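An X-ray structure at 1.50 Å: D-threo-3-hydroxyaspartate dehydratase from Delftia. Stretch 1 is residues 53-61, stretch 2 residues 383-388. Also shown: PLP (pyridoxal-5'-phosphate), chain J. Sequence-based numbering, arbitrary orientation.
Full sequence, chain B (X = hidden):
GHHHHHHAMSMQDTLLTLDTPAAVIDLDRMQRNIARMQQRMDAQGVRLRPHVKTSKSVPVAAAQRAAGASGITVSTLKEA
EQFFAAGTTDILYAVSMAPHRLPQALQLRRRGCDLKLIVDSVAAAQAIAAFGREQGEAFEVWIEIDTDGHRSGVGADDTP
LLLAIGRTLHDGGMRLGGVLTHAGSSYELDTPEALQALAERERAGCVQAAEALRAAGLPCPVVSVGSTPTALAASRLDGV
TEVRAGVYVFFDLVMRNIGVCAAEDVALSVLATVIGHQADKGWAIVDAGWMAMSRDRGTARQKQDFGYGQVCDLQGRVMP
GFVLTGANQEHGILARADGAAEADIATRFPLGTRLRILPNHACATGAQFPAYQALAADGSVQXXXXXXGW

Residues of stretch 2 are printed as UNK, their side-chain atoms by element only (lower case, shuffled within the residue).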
# COMPACT_ATOMS: atom_id res chain seq x y z
N LYS B 53 -9.28 9.21 7.65
CA LYS B 53 -8.33 8.16 7.32
C LYS B 53 -8.27 7.95 5.80
O LYS B 53 -7.27 7.38 5.29
CB LYS B 53 -8.65 6.85 7.98
CG LYS B 53 -9.85 6.12 7.42
CD LYS B 53 -10.02 4.85 8.29
CE LYS B 53 -11.08 4.03 7.62
NZ LYS B 53 -12.15 3.58 8.55
N THR B 54 -9.28 8.43 5.03
CA THR B 54 -9.28 8.20 3.57
C THR B 54 -8.22 9.16 2.96
O THR B 54 -7.53 8.68 1.99
CB THR B 54 -10.67 8.60 3.02
OG1 THR B 54 -11.57 7.58 3.51
CG2 THR B 54 -10.70 8.60 1.50
N SER B 55 -8.08 10.43 3.40
CA SER B 55 -7.16 11.35 2.70
C SER B 55 -5.97 11.69 3.53
O SER B 55 -4.89 11.98 3.00
CB SER B 55 -7.91 12.70 2.38
OG SER B 55 -8.07 13.50 3.58
N LYS B 56 -6.13 11.72 4.88
CA LYS B 56 -5.08 12.21 5.80
C LYS B 56 -4.40 13.50 5.25
O LYS B 56 -3.20 13.73 5.45
CB LYS B 56 -3.98 11.14 6.12
CG LYS B 56 -4.63 9.85 6.61
CD LYS B 56 -3.51 8.92 7.13
CE LYS B 56 -4.14 7.58 7.47
NZ LYS B 56 -3.06 6.69 8.00
N SER B 57 -5.26 14.43 4.74
CA SER B 57 -4.72 15.61 4.11
C SER B 57 -5.42 16.85 4.69
O SER B 57 -6.63 16.93 4.64
CB SER B 57 -4.91 15.49 2.60
OG SER B 57 -4.28 16.65 1.96
N VAL B 58 -4.63 17.79 5.21
CA VAL B 58 -5.16 19.01 5.86
C VAL B 58 -6.12 19.78 4.93
O VAL B 58 -7.26 20.10 5.33
CB VAL B 58 -4.04 19.86 6.44
CG1 VAL B 58 -4.50 21.25 6.85
CG2 VAL B 58 -3.43 19.11 7.63
N PRO B 59 -5.73 20.04 3.67
CA PRO B 59 -6.65 20.83 2.82
C PRO B 59 -7.93 20.10 2.46
O PRO B 59 -8.96 20.72 2.23
CB PRO B 59 -5.84 21.14 1.51
CG PRO B 59 -4.64 20.23 1.56
CD PRO B 59 -4.38 19.90 3.03
N VAL B 60 -7.89 18.76 2.44
CA VAL B 60 -9.14 18.02 2.15
C VAL B 60 -10.05 18.13 3.37
O VAL B 60 -11.26 18.51 3.22
CB VAL B 60 -8.90 16.54 1.87
CG1 VAL B 60 -10.22 15.72 1.71
CG2 VAL B 60 -8.02 16.38 0.59
N ALA B 61 -9.54 17.94 4.59
CA ALA B 61 -10.36 18.10 5.78
C ALA B 61 -10.81 19.55 5.92
O ALA B 61 -11.92 19.80 6.45
CB ALA B 61 -9.53 17.70 7.01
N UNK B 383 0.15 20.76 -5.02
CA UNK B 383 0.52 19.55 -4.28
C UNK B 383 -0.12 19.65 -2.89
O UNK B 383 0.11 20.65 -2.16
c UNK B 383 2.06 19.56 -4.11
o UNK B 383 2.67 19.45 -5.40
c UNK B 383 2.53 18.30 -3.23
N UNK B 384 -0.89 18.62 -2.50
CA UNK B 384 -1.53 18.55 -1.18
C UNK B 384 -0.96 17.37 -0.45
O UNK B 384 -1.28 16.21 -0.76
c UNK B 384 -5.20 19.80 -1.73
c UNK B 384 -3.75 19.63 -1.73
c UNK B 384 -6.30 18.94 -1.40
c UNK B 384 -3.02 18.37 -1.33
c UNK B 384 -3.21 20.87 -2.13
c UNK B 384 -6.74 21.73 -2.18
n UNK B 384 -4.20 21.81 -2.36
c UNK B 384 -5.45 21.20 -2.14
c UNK B 384 -7.62 19.48 -1.50
c UNK B 384 -7.81 20.86 -1.90
N UNK B 385 -0.06 17.64 0.52
CA UNK B 385 0.61 16.55 1.25
C UNK B 385 -0.42 15.72 2.04
O UNK B 385 -1.48 16.24 2.46
o UNK B 385 3.82 17.91 3.61
o UNK B 385 4.93 18.75 1.88
c UNK B 385 2.84 17.74 1.44
c UNK B 385 3.93 18.16 2.38
c UNK B 385 1.63 17.16 2.21
N UNK B 386 -0.07 14.48 2.28
CA UNK B 386 -0.87 13.66 3.20
C UNK B 386 0.06 12.87 4.07
O UNK B 386 1.28 12.73 3.79
n UNK B 386 -3.05 7.98 3.67
c UNK B 386 -2.13 10.60 1.21
n UNK B 386 -2.15 9.73 2.39
c UNK B 386 -3.16 8.87 2.67
c UNK B 386 -1.16 11.78 1.50
n UNK B 386 -4.34 8.92 2.00
c UNK B 386 -1.85 12.75 2.44
N UNK B 387 -0.48 12.28 5.15
CA UNK B 387 0.37 11.60 6.17
C UNK B 387 0.60 10.12 5.78
O UNK B 387 -0.32 9.44 5.28
c UNK B 387 -0.80 11.48 9.80
c UNK B 387 0.28 11.21 8.70
c UNK B 387 1.39 12.26 8.85
c UNK B 387 -0.45 11.62 7.45
N UNK B 388 1.82 9.68 6.06
CA UNK B 388 2.21 8.26 5.90
C UNK B 388 2.74 7.76 7.23
O UNK B 388 3.53 8.43 7.89
n UNK B 388 5.12 6.51 4.44
c UNK B 388 3.79 6.87 4.47
c UNK B 388 3.05 5.77 4.03
n UNK B 388 3.92 4.76 3.69
c UNK B 388 5.20 5.21 3.94
c UNK B 388 3.36 8.23 4.83
N1 PLP J . -16.04 4.83 11.41
C2 PLP J . -15.00 4.00 11.67
C2A PLP J . -14.77 3.47 13.06
C3 PLP J . -14.11 3.65 10.59
O3 PLP J . -13.08 2.86 10.85
C4 PLP J . -14.39 4.18 9.28
C4A PLP J . -13.49 3.87 8.22
C5 PLP J . -15.51 5.05 9.11
C6 PLP J . -16.35 5.29 10.20
C5A PLP J . -15.84 5.63 7.76
O4P PLP J . -16.29 4.52 6.85
P PLP J . -16.32 4.83 5.28
O1P PLP J . -17.02 6.14 5.19
O2P PLP J . -17.12 3.71 4.73
O3P PLP J . -14.93 4.95 4.78
O HOH W 1 -5.48 6.47 3.41
O HOH W 2 -1.39 6.56 5.67
O HOH W 3 -1.78 17.72 4.79

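Position 383 has three side-chain atoms, two carbons and one oxygen, with the first carbon carrying both of the others. This beta-branched hydroxyl is Thr383. It lies on a strand, where beta-branching is well tolerated, and its side chain makes no contact with stretch 1, so the contact itself asks nothing of it.

At position 384 one carbon leads to fused five- and six-membered rings holding eight carbons and one nitrogen. Pro59 CB lies over the face of the six-membered ring, 3.5 Å from its centroid and only 9° off the normal, and Val60 CG2 sits at the ring edge. The indole is Trp384. Its broad, flat surface suits its place, since proline C-H groups meet the pi cloud in a CH-pi contact, while Val60 CG2 comes 3.7 Å from CE3 of Trp384.

Position 385 shows three carbons in a row, the third bearing two oxygens. That is a carboxylate on a two-methylene arm, Glu385. Its end leads away from stretch 1 and is exposed, as befits a charged group. The backbone does the work here: Ser57 OG donates a hydrogen bond to Glu385 O at 2.9 Å, and water 3 accepts from Val58 N at 2.9 Å and donates to Glu385 O at 2.8 Å.

Position 386 has three carbons, a nitrogen, then a carbon with two more nitrogens. Lys56 CG and Ser55 O lie over one face of this planar end and Thr54 O near its plane. The guanidinium identifies Arg386, whose length and planarity let it pack against the loop of stretch 1. NH2 of Arg386 donates a weak hydrogen bond to Thr54 O at 3.2 Å. Lys56 NZ comes within 4.5 Å of Arg386 NH1, like charges close together, but water 2 accepts from both, at 2.9 Å from Lys56 NZ and 3.0 Å from Arg386 NH1.

Position 387 has four carbons, forked at the second, and its CB is 3.8 Å from Lys56 CB. This is Leu387. An apolar side chain suits a place beside the aliphatic part of Lys56; the hydrogen bond from Leu387 N to Lys56 O, at 3.1 Å, is the backbone's own and does not depend on the side chain.

Position 388 has one carbon followed by a five-membered ring of three carbons and two nitrogens, the imidazole of His388. Its CA-to-CB bond points away from stretch 1, which it does not touch; an imidazole can serve here because its NE2 is hydrogen-bonded elsewhere in the structure.

The contact thus joins an apolar patch around Trp384 to a polar, water-assisted seam around Arg386, with backbone carbonyls on both stretches accepting hydrogen bonds. This seam adjoins the segment carrying Lys53, whose NZ is bonded covalently to C4A of PLP at 1.4 Å.

Stretch 2, residues 383-388: TWERLH
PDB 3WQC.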